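Local coordinates for protein endoglucanase (Humicola insolens, PDB 1DYS) that hydrolyses internal beta-1,4-glucosidic linkages in cellulose as a glycoside hydrolase family 6 endoglucanase, contributing to the recycling of plant biomass, at residues Q26-R31 with L338-H343; K41-K46 with A288-P293. All coordinates share one frame; numbering follows the deposited sequence.

Contact 1: residues Q26-R31 with L338-H343; sequences QAFLSR and LTQNAH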
ATOM      1  N   GLN A  26      -8.766  -8.219 -23.696  1.00 18.69           N
ATOM      2  CA  GLN A  26     -10.094  -8.856 -23.672  1.00 22.07           C
ATOM      3  C   GLN A  26     -11.243  -7.860 -23.715  1.00 26.43           C
ATOM      4  O   GLN A  26     -12.248  -8.084 -24.420  1.00 24.10           O
ATOM      5  CB  GLN A  26     -10.208  -9.680 -22.371  1.00 22.74           C
ATOM      6  CG  GLN A  26      -9.279 -10.902 -22.388  1.00 21.81           C
ATOM      7  CD  GLN A  26      -9.118 -11.514 -21.016  1.00 26.15           C
ATOM      8  OE1 GLN A  26      -8.211 -12.291 -20.712  1.00 29.54           O
ATOM      9  NE2 GLN A  26      -9.992 -11.187 -20.070  1.00 28.77           N
ATOM     10  N   ALA A  27     -11.192  -6.736 -22.999  1.00 22.76           N
ATOM     11  CA  ALA A  27     -12.265  -5.746 -22.975  1.00 22.86           C
ATOM     12  C   ALA A  27     -12.535  -5.164 -24.349  1.00 26.56           C
ATOM     13  O   ALA A  27     -13.683  -5.091 -24.820  1.00 29.72           O
ATOM     14  CB  ALA A  27     -11.975  -4.640 -21.960  1.00 21.10           C
ATOM     15  N   PHE A  28     -11.489  -4.788 -25.081  1.00 24.85           N
ATOM     16  CA  PHE A  28     -11.641  -4.260 -26.426  1.00 23.17           C
ATOM     17  C   PHE A  28     -12.233  -5.341 -27.334  1.00 24.62           C
ATOM     18  O   PHE A  28     -13.218  -5.062 -28.015  1.00 31.47           O
ATOM     19  CB  PHE A  28     -10.305  -3.787 -26.999  1.00 17.75           C
ATOM     20  CG  PHE A  28      -9.918  -2.406 -26.551  1.00 20.87           C
ATOM     21  CD1 PHE A  28     -10.763  -1.316 -26.682  1.00 18.88           C
ATOM     22  CD2 PHE A  28      -8.678  -2.247 -25.934  1.00 17.62           C
ATOM     23  CE1 PHE A  28     -10.372  -0.060 -26.240  1.00 23.06           C
ATOM     24  CE2 PHE A  28      -8.286  -0.978 -25.509  1.00 17.25           C
ATOM     25  CZ  PHE A  28      -9.107   0.095 -25.661  1.00 19.95           C
ATOM     26  N   LEU A  29     -11.699  -6.562 -27.280  1.00 23.80           N
ATOM     27  CA  LEU A  29     -12.251  -7.633 -28.111  1.00 32.14           C
ATOM     28  C   LEU A  29     -13.756  -7.792 -27.891  1.00 35.33           C
ATOM     29  O   LEU A  29     -14.537  -7.849 -28.856  1.00 35.15           O
ATOM     30  CB  LEU A  29     -11.577  -8.951 -27.814  1.00 29.77           C
ATOM     31  CG  LEU A  29     -10.412  -9.486 -28.595  1.00 35.01           C
ATOM     32  CD1 LEU A  29     -10.166 -10.934 -28.235  1.00 34.32           C
ATOM     33  CD2 LEU A  29     -10.544  -9.266 -30.080  1.00 39.08           C
ATOM     34  N   SER A  30     -14.207  -7.782 -26.648  1.00 34.71           N
ATOM     35  CA  SER A  30     -15.598  -7.936 -26.263  1.00 37.80           C
ATOM     36  C   SER A  30     -16.583  -6.888 -26.733  1.00 38.86           C
ATOM     37  O   SER A  30     -17.807  -6.985 -26.549  1.00 38.27           O
ATOM     38  CB  SER A  30     -15.626  -8.041 -24.727  1.00 38.75           C
ATOM     39  OG  SER A  30     -14.876  -9.198 -24.353  0.50 38.25           O
ATOM     40  N   ARG A  31     -16.121  -5.811 -27.337  1.00 35.46           N
ATOM     41  CA  ARG A  31     -16.926  -4.765 -27.930  1.00 32.92           C
ATOM     42  C   ARG A  31     -16.682  -4.758 -29.439  1.00 34.41           C
ATOM     43  O   ARG A  31     -17.033  -3.798 -30.121  1.00 36.73           O
ATOM     44  CB  ARG A  31     -16.649  -3.404 -27.314  1.00 37.41           C
ATOM     45  CG  ARG A  31     -16.864  -3.441 -25.800  1.00 30.23           C
ATOM     46  CD  ARG A  31     -16.817  -2.044 -25.241  1.00 38.62           C
ATOM     47  NE  ARG A  31     -15.617  -1.296 -25.646  1.00 36.87           N
ATOM     48  CZ  ARG A  31     -14.658  -1.041 -24.748  1.00 38.36           C
ATOM     49  NH1 ARG A  31     -14.787  -1.498 -23.502  1.00 24.37           N
ATOM     50  NH2 ARG A  31     -13.597  -0.351 -25.126  1.00 39.97           N
ATOM     51  N   LEU A 338      -5.711   4.906 -22.399  1.00 17.12           N
ATOM     52  CA  LEU A 338      -4.343   5.106 -22.877  1.00 13.22           C
ATOM     53  C   LEU A 338      -4.190   4.447 -24.269  1.00 12.62           C
ATOM     54  O   LEU A 338      -3.400   4.958 -25.063  1.00 16.09           O
ATOM     55  CB  LEU A 338      -3.306   4.501 -21.941  1.00 12.72           C
ATOM     56  CG  LEU A 338      -3.147   5.216 -20.573  1.00 12.16           C
ATOM     57  CD1 LEU A 338      -2.329   4.290 -19.685  1.00 14.66           C
ATOM     58  CD2 LEU A 338      -2.572   6.607 -20.693  1.00 14.99           C
ATOM     59  N   THR A 339      -4.928   3.376 -24.486  1.00 15.20           N
ATOM     60  CA  THR A 339      -4.805   2.652 -25.758  1.00 14.07           C
ATOM     61  C   THR A 339      -5.475   3.443 -26.872  1.00 17.40           C
ATOM     62  O   THR A 339      -4.848   3.697 -27.887  1.00 16.52           O
ATOM     63  CB  THR A 339      -5.489   1.289 -25.639  1.00 14.09           C
ATOM     64  OG1 THR A 339      -4.911   0.474 -24.603  1.00 17.23           O
ATOM     65  CG2 THR A 339      -5.315   0.509 -26.948  1.00 15.79           C
ATOM     66  N   GLN A 340      -6.739   3.794 -26.682  1.00 17.13           N
ATOM     67  CA  GLN A 340      -7.397   4.643 -27.693  1.00 18.38           C
ATOM     68  C   GLN A 340      -6.636   5.918 -28.000  1.00 21.25           C
ATOM     69  O   GLN A 340      -6.725   6.432 -29.133  1.00 21.95           O
ATOM     70  CB  GLN A 340      -8.803   5.030 -27.203  1.00 19.29           C
ATOM     71  CG  GLN A 340      -9.712   3.882 -26.882  1.00 20.15           C
ATOM     72  CD  GLN A 340     -11.026   4.253 -26.233  1.00 39.34           C
ATOM     73  OE1 GLN A 340     -12.044   4.327 -26.915  1.00 48.75           O
ATOM     74  NE2 GLN A 340     -11.022   4.486 -24.925  1.00 41.51           N
ATOM     75  N   ASN A 341      -5.915   6.555 -27.075  1.00 16.74           N
ATOM     76  CA  ASN A 341      -5.165   7.779 -27.310  1.00 17.02           C
ATOM     77  C   ASN A 341      -3.670   7.543 -27.522  1.00 14.87           C
ATOM     78  O   ASN A 341      -2.904   8.519 -27.509  1.00 16.75           O
ATOM     79  CB  ASN A 341      -5.334   8.757 -26.150  1.00 20.22           C
ATOM     80  CG  ASN A 341      -6.768   9.255 -26.108  1.00 29.67           C
ATOM     81  OD1 ASN A 341      -7.178  10.095 -26.915  1.00 27.00           O
ATOM     82  ND2 ASN A 341      -7.533   8.740 -25.162  1.00 27.87           N
ATOM     83  N   ALA A 342      -3.332   6.283 -27.791  1.00 15.69           N
ATOM     84  CA  ALA A 342      -1.896   5.980 -27.943  1.00 16.57           C
ATOM     85  C   ALA A 342      -1.191   6.685 -29.095  1.00 15.33           C
ATOM     86  O   ALA A 342      -1.746   7.013 -30.137  1.00 17.77           O
ATOM     87  CB  ALA A 342      -1.673   4.488 -28.075  1.00 16.11           C
ATOM     88  N   HIS A 343       0.111   6.791 -28.868  1.00 15.51           N
ATOM     89  CA  HIS A 343       1.070   7.296 -29.857  1.00 17.62           C
ATOM     90  C   HIS A 343       0.896   6.459 -31.118  1.00 15.64           C
ATOM     91  O   HIS A 343       0.655   5.261 -31.042  1.00 17.37           O
ATOM     92  CB  HIS A 343       2.489   7.040 -29.345  1.00 20.31           C
ATOM     93  CG  HIS A 343       3.537   7.733 -30.146  1.00 19.46           C
ATOM     94  ND1 HIS A 343       4.076   7.196 -31.296  1.00 19.05           N
ATOM     95  CD2 HIS A 343       4.145   8.930 -29.950  1.00 20.32           C
ATOM     96  CE1 HIS A 343       4.971   8.055 -31.769  1.00 19.65           C
ATOM     97  NE2 HIS A 343       5.056   9.107 -30.962  1.00 18.29           N
TER
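F28 rests the CE2-CZ side of its ring on T339 CB and CG2 and on Q340 CG, packing the C-terminal part of helix 15-29 against the end of helix 332-340. This is helix-to-helix packing between the chain's first helix and its final one, on the periphery of the family 6 glycoside hydrolase fold and away from the substrate-binding residues. The F28 and T339 side chains come at each other from opposite directions. CE2 of F28 lies 3.6 Å from T339 CB and equally near T339 CG2, while CZ of F28 is 3.8 Å from T339 CB. These carbons meet the ring obliquely. The methyl CG2 stands anti to the T339 backbone N, and that leaves OG1 beside the N (chi1 -60°), where it turns back along its own helix and hydrogen-bonds A335 O. The hydroxyl is thus satisfied within helix 332-340, and carbon is what T339 mainly presents to the ring. Q340 meets F28 differently: the two side chains run at a slant to each other and only CG of Q340 comes near, 4.0 Å from F28 CZ, while the terminal amide plane is turned 66° from the ring plane. Shortening F28 to an alanine would remove the whole ring and would probably open a gap between the two helix ends, leaving T339 CB and CG2 without the ring that packs on them from this side. No hydrogen bond joins the two segments, but nearby R31 NH1 bonds Q336 OE1, one turn back on the final helix, and N36 of helix 34-46 touches both F28 and T339. The chain departs from helical geometry at N341, and just beyond it A342 N donates to T339 O at 3.0 Å.

Contact 2: residues K41-K46 with A288-P293; sequences KYVQEK and AGFGQP
Contact 2 is a largely buried apolar contact between helix 34-46 and the chain at strand 288-289, among helices 15-29 and 332-340; it joins V43 and Y42 to F290 and P293 of segment 288-293, which includes that strand. V43 carries its share through one methyl: CG2 is 4.0 Å from CE2 of F290 and reaches that ring obliquely. With CG1 anti to the V43 backbone N (chi1 178°), CG2 lies anti to the carbonyl carbon, and it is this methyl that touches F290. A looser pair adds to it, Y42 CE1 standing 4.4 Å from P293 CG. The proline's carbonyl is held locally, as Q292 NE2 donates to P293 O over 2.8 Å with an N-H...O angle of 156°. On the solvent-exposed part of the helix, E45 bridges K41 and K46 in a salt-bridge network. F290 also stacks on W308, and its side chain lies about 9 Å from that of K310, a probable substrate-binding residue. Around this core, helix 15-29 brings L21 to V43 and Y17 to F290, helix 332-340 sets L338 and T339 against F290, and strand 270-271 pairs with 288-289 through V270 and G289.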
ATOM      1  N   LYS A  41      -2.130  -5.748 -27.719  1.00 18.92           N
ATOM      2  CA  LYS A  41      -1.155  -6.833 -27.949  1.00 22.78           C
ATOM      3  C   LYS A  41       0.212  -6.307 -28.367  1.00 21.74           C
ATOM      4  O   LYS A  41       1.246  -6.875 -28.009  1.00 18.77           O
ATOM      5  CB  LYS A  41      -1.714  -7.840 -28.971  1.00 23.98           C
ATOM      6  CG  LYS A  41      -1.026  -9.204 -28.872  1.00 21.98           C
ATOM      7  CD  LYS A  41      -1.999 -10.310 -29.281  1.00 32.46           C
ATOM      8  CE  LYS A  41      -1.424 -11.172 -30.385  1.00 40.42           C
ATOM      9  NZ  LYS A  41      -0.382 -12.122 -29.920  1.00 45.05           N
ATOM     10  N   TYR A  42       0.283  -5.195 -29.065  1.00 17.12           N
ATOM     11  CA  TYR A  42       1.514  -4.530 -29.481  1.00 17.44           C
ATOM     12  C   TYR A  42       2.261  -4.145 -28.193  1.00 17.60           C
ATOM     13  O   TYR A  42       3.399  -4.556 -28.041  1.00 18.30           O
ATOM     14  CB  TYR A  42       1.322  -3.291 -30.347  1.00 18.45           C
ATOM     15  CG  TYR A  42       2.563  -2.541 -30.779  1.00 19.03           C
ATOM     16  CD1 TYR A  42       3.234  -1.677 -29.947  1.00 17.73           C
ATOM     17  CD2 TYR A  42       3.073  -2.704 -32.067  1.00 21.04           C
ATOM     18  CE1 TYR A  42       4.370  -0.988 -30.337  1.00 18.75           C
ATOM     19  CE2 TYR A  42       4.205  -2.008 -32.481  1.00 28.47           C
ATOM     20  CZ  TYR A  42       4.850  -1.155 -31.617  1.00 28.03           C
ATOM     21  OH  TYR A  42       5.976  -0.482 -32.041  1.00 25.85           O
ATOM     22  N   VAL A  43       1.534  -3.462 -27.306  1.00 16.45           N
ATOM     23  CA  VAL A  43       2.199  -3.127 -26.030  1.00 13.47           C
ATOM     24  C   VAL A  43       2.619  -4.379 -25.294  1.00 18.93           C
ATOM     25  O   VAL A  43       3.689  -4.416 -24.660  1.00 17.25           O
ATOM     26  CB  VAL A  43       1.275  -2.244 -25.157  1.00 17.47           C
ATOM     27  CG1 VAL A  43       1.894  -1.911 -23.795  1.00 15.90           C
ATOM     28  CG2 VAL A  43       0.930  -0.983 -25.926  1.00 14.49           C
ATOM     29  N   GLN A  44       1.791  -5.440 -25.265  1.00 14.80           N
ATOM     30  CA  GLN A  44       2.115  -6.641 -24.519  1.00 16.17           C
ATOM     31  C   GLN A  44       3.402  -7.358 -24.929  1.00 15.63           C
ATOM     32  O   GLN A  44       4.106  -7.910 -24.077  1.00 16.96           O
ATOM     33  CB  GLN A  44       0.982  -7.702 -24.638  1.00 16.42           C
ATOM     34  CG  GLN A  44      -0.242  -7.335 -23.807  1.00 19.44           C
ATOM     35  CD  GLN A  44      -1.328  -8.389 -23.978  1.00 23.66           C
ATOM     36  OE1 GLN A  44      -1.854  -8.538 -25.075  1.00 20.63           O
ATOM     37  NE2 GLN A  44      -1.670  -9.123 -22.921  1.00 21.61           N
ATOM     38  N   GLU A  45       3.680  -7.346 -26.223  1.00 17.72           N
ATOM     39  CA  GLU A  45       4.820  -8.087 -26.741  1.00 20.01           C
ATOM     40  C   GLU A  45       5.992  -7.234 -27.138  1.00 18.93           C
ATOM     41  O   GLU A  45       7.110  -7.773 -27.174  1.00 23.99           O
ATOM     42  CB  GLU A  45       4.360  -8.837 -27.993  1.00 18.32           C
ATOM     43  CG  GLU A  45       3.112  -9.662 -27.799  1.00 23.77           C
ATOM     44  CD  GLU A  45       3.027 -10.832 -28.750  1.00 33.30           C
ATOM     45  OE1 GLU A  45       3.491 -10.701 -29.900  1.00 45.19           O
ATOM     46  OE2 GLU A  45       2.483 -11.886 -28.362  1.00 35.39           O
ATOM     47  N   LYS A  46       5.775  -5.988 -27.517  1.00 18.31           N
ATOM     48  CA  LYS A  46       6.869  -5.206 -28.058  1.00 18.40           C
ATOM     49  C   LYS A  46       7.268  -3.962 -27.315  1.00 23.82           C
ATOM     50  O   LYS A  46       8.145  -3.247 -27.835  1.00 24.60           O
ATOM     51  CB  LYS A  46       6.516  -4.797 -29.512  1.00 18.01           C
ATOM     52  CG  LYS A  46       6.466  -5.998 -30.445  1.00 23.69           C
ATOM     53  CD  LYS A  46       5.253  -5.915 -31.364  1.00 30.76           C
ATOM     54  CE  LYS A  46       5.280  -7.041 -32.383  1.00 45.46           C
ATOM     55  NZ  LYS A  46       4.858  -8.376 -31.855  1.00 43.16           N
ATOM     56  N   ALA A 288      -5.336  11.058 -21.281  1.00 16.47           N
ATOM     57  CA  ALA A 288      -3.915  10.760 -21.553  1.00 17.03           C
ATOM     58  C   ALA A 288      -3.796   9.569 -22.503  1.00 11.14           C
ATOM     59  O   ALA A 288      -4.729   8.784 -22.672  1.00 14.93           O
ATOM     60  CB  ALA A 288      -3.175  10.459 -20.249  1.00 15.95           C
ATOM     61  N   GLY A 289      -2.619   9.471 -23.148  1.00 14.35           N
ATOM     62  CA  GLY A 289      -2.422   8.331 -24.026  1.00 15.43           C
ATOM     63  C   GLY A 289      -1.074   7.672 -23.721  1.00 15.53           C
ATOM     64  O   GLY A 289      -0.205   8.323 -23.112  1.00 14.49           O
ATOM     65  N   PHE A 290      -0.971   6.421 -24.164  1.00 13.29           N
ATOM     66  CA  PHE A 290       0.359   5.796 -24.146  1.00 13.91           C
ATOM     67  C   PHE A 290       1.285   6.679 -25.004  1.00 14.01           C
ATOM     68  O   PHE A 290       0.899   7.151 -26.114  1.00 18.13           O
ATOM     69  CB  PHE A 290       0.411   4.433 -24.777  1.00 13.41           C
ATOM     70  CG  PHE A 290      -0.282   3.318 -24.052  1.00 14.54           C
ATOM     71  CD1 PHE A 290       0.025   3.117 -22.702  1.00 15.61           C
ATOM     72  CD2 PHE A 290      -1.127   2.419 -24.665  1.00 15.38           C
ATOM     73  CE1 PHE A 290      -0.541   2.079 -22.006  1.00 16.64           C
ATOM     74  CE2 PHE A 290      -1.701   1.375 -23.975  1.00 16.02           C
ATOM     75  CZ  PHE A 290      -1.416   1.210 -22.625  1.00 13.96           C
ATOM     76  N   GLY A 291       2.479   6.955 -24.501  1.00 16.12           N
ATOM     77  CA  GLY A 291       3.403   7.797 -25.262  1.00 15.83           C
ATOM     78  C   GLY A 291       4.270   6.906 -26.166  1.00 15.05           C
ATOM     79  O   GLY A 291       4.074   5.723 -26.350  1.00 16.86           O
ATOM     80  N   GLN A 292       5.254   7.575 -26.768  1.00 16.03           N
ATOM     81  CA  GLN A 292       6.218   6.927 -27.644  1.00 18.15           C
ATOM     82  C   GLN A 292       6.892   5.758 -26.942  1.00 16.47           C
ATOM     83  O   GLN A 292       7.431   5.902 -25.842  1.00 20.75           O
ATOM     84  CB  GLN A 292       7.295   7.988 -27.982  1.00 25.11           C
ATOM     85  CG  GLN A 292       8.663   7.451 -28.330  1.00 36.07           C
ATOM     86  CD  GLN A 292       8.772   7.062 -29.795  1.00 39.06           C
ATOM     87  OE1 GLN A 292       8.610   7.957 -30.628  1.00 42.29           O
ATOM     88  NE2 GLN A 292       9.064   5.801 -30.098  1.00 33.92           N
ATOM     89  N   PRO A 293       6.884   4.615 -27.573  1.00 19.51           N
ATOM     90  CA  PRO A 293       7.573   3.438 -27.034  1.00 16.62           C
ATOM     91  C   PRO A 293       9.071   3.667 -27.020  1.00 17.64           C
ATOM     92  O   PRO A 293       9.620   4.540 -27.679  1.00 19.12           O
ATOM     93  CB  PRO A 293       7.186   2.250 -27.930  1.00 21.39           C
ATOM     94  CG  PRO A 293       5.891   2.788 -28.551  1.00 21.89           C
ATOM     95  CD  PRO A 293       6.159   4.278 -28.789  1.00 20.59           C
TER

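Overall arrangement
The touching side chains of both contacts are largely buried, but contact 1 lies farther out, its centre about 24 Å from the chain centre against 16 Å, and includes the exposed Q340. Chemistry across each pair of segments is apolar, without hydrogen bonds; contact 1 sets a phenyl ring against a threonine and a glutamine, contact 2 a valine and a tyrosine against a phenylalanine and a proline. Their centres are 11 Å apart and polar backbone bonds tie them together: F290 N probably bonds L338 O at 3.0 Å, and F290 O probably accepts from H343 N at 2.9 Å. The consecutive helices 15-29 and 34-46 each pack on a late part of the chain, and those two parts are joined to each other.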